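PDB 6A6G: iron-sulfur cluster assembly scaffold protein NifU from Fervidobacterium islandicum, which probably accepts sulfur from its partner cysteine desulfurase as a SufU-type, NifU-like protein, for use in iron-sulfur cluster assembly. Local coordinates for the interface of chains B and A. Sequence-based numbering; all coordinates share one arbitrary frame. Chains: chain A, Iron-sulfur cluster assembly scaffold protein NifU; chain B, Cysteine desulfurase.

The interface of chains B and A. Residues chain B 354, 356, 393, 395; chain A 36, 38-39, 60-62, 123.
B:His354 is the loop residue just ahead of helix 355-366 and faces two stretches of chain A: the A:Gly61-A:Cys62 backbone, extended at A:Gly61, that leads into helix 63-76, and the loop through A:Gly38. Chain A is a SufU-type, NifU-like protein, a family in which conserved cysteines and an aspartate typically hold zinc; A:Asp39, A:Cys62 and A:Cys123 probably belong to that set. CG anti to the backbone N (chi1 -166°) swings the B:His354 ring across to chain A, where NE2 donates a hydrogen bond to A:Gly38 O (3.3 Å), which lies in the ring plane although the donor sits well above the carbonyl plane. The backbone N of A:Cys62 rests over one face, toward the rim. Across CE1 from NE2, ND1 accepts a hydrogen bond from B:His356 N (3.2 Å), tilted from the ring plane, and the two bonds together would help fix the ring's rotation. An alanine here would probably leave A:Gly38 O without this donor and open a gap beside A:Cys62.

B:His356 turns a face to the B:His354 edge, CE1 of the latter standing over its centre. Its ND1 points between A:Cys62 SG and A:Cys123 SG, 3.6 Å from the latter. A:Asp39 OD2 is 3.3 Å from the same ND1, and the four atoms stand about a common point, where B:His356 probably supplies a ligand to the zinc of SufU, although these contacts alone show no bonded metal. The A:Asp39 carboxylate divides between the two rings, OD1 toward B:His354 and OD2 toward B:His356, the carboxylate plane turned 44° from the B:His354 ring. At the periphery, A:His60 CB packs on B:Pro393 CA (3.8 Å), while B:Ser395 OG donates to B:Pro393 O (3.1 Å).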
# COMPACT_ATOMS: atom_id res chain seq x y z
N HIS B 354 -29.50 -15.62 13.08
CA HIS B 354 -28.67 -14.50 12.63
C HIS B 354 -27.30 -14.96 12.10
O HIS B 354 -26.69 -15.90 12.64
CB HIS B 354 -28.47 -13.49 13.77
CG HIS B 354 -27.93 -12.17 13.34
ND1 HIS B 354 -26.58 -11.93 13.17
CD2 HIS B 354 -28.54 -10.98 13.12
CE1 HIS B 354 -26.39 -10.67 12.83
NE2 HIS B 354 -27.56 -10.06 12.81
N HIS B 356 -24.28 -13.93 12.38
CA HIS B 356 -23.16 -14.11 13.34
C HIS B 356 -23.20 -15.42 14.07
O HIS B 356 -22.17 -16.08 14.23
CB HIS B 356 -23.11 -13.02 14.37
CG HIS B 356 -23.01 -11.66 13.78
ND1 HIS B 356 -23.09 -10.52 14.54
CD2 HIS B 356 -22.91 -11.26 12.49
CE1 HIS B 356 -22.99 -9.47 13.76
NE2 HIS B 356 -22.87 -9.89 12.50
N PRO B 393 -32.29 -10.29 8.16
CA PRO B 393 -31.42 -9.67 9.18
C PRO B 393 -30.47 -8.53 8.73
O PRO B 393 -29.54 -8.14 9.45
CB PRO B 393 -30.65 -10.86 9.73
CG PRO B 393 -30.65 -11.88 8.63
CD PRO B 393 -31.85 -11.65 7.79
N SER B 395 -28.27 -8.71 6.59
CA SER B 395 -26.99 -9.34 6.46
C SER B 395 -27.23 -10.77 6.06
O SER B 395 -28.35 -11.26 6.09
CB SER B 395 -26.19 -9.29 7.76
OG SER B 395 -26.98 -9.79 8.79
N SER A 36 -20.81 -3.32 14.41
CA SER A 36 -20.97 -4.71 14.83
C SER A 36 -21.43 -5.64 13.68
O SER A 36 -22.06 -6.65 13.94
CB SER A 36 -21.94 -4.78 16.01
OG SER A 36 -21.94 -6.07 16.59
N GLY A 38 -23.73 -5.59 11.22
CA GLY A 38 -25.15 -5.83 10.92
C GLY A 38 -26.01 -6.34 12.06
O GLY A 38 -27.05 -6.97 11.85
N ASP A 39 -25.56 -6.07 13.28
CA ASP A 39 -26.40 -6.18 14.46
C ASP A 39 -26.97 -4.78 14.63
O ASP A 39 -26.23 -3.83 14.60
CB ASP A 39 -25.56 -6.50 15.74
CG ASP A 39 -25.30 -7.98 15.95
OD1 ASP A 39 -26.04 -8.82 15.43
OD2 ASP A 39 -24.34 -8.30 16.69
N HIS A 60 -32.63 -6.15 14.11
CA HIS A 60 -32.17 -7.49 13.90
C HIS A 60 -30.80 -7.64 14.58
O HIS A 60 -29.95 -6.76 14.48
CB HIS A 60 -32.15 -7.83 12.42
CG HIS A 60 -33.51 -7.77 11.79
ND1 HIS A 60 -33.96 -6.67 11.09
CD2 HIS A 60 -34.54 -8.66 11.81
CE1 HIS A 60 -35.19 -6.89 10.68
NE2 HIS A 60 -35.57 -8.09 11.10
N GLY A 61 -30.64 -8.75 15.30
CA GLY A 61 -29.45 -9.01 16.06
C GLY A 61 -29.27 -10.47 16.38
O GLY A 61 -30.22 -11.20 16.62
N CYS A 62 -28.05 -10.89 16.20
CA CYS A 62 -27.34 -11.77 17.08
C CYS A 62 -27.97 -12.30 18.35
O CYS A 62 -28.47 -11.51 19.13
CB CYS A 62 -26.39 -10.80 17.69
SG CYS A 62 -24.80 -11.38 17.74
N CYS A 123 -20.60 -7.57 19.54
CA CYS A 123 -21.99 -7.99 19.67
C CYS A 123 -22.51 -7.74 21.09
O CYS A 123 -23.61 -7.22 21.27
CB CYS A 123 -22.17 -9.45 19.26
SG CYS A 123 -21.43 -9.91 17.66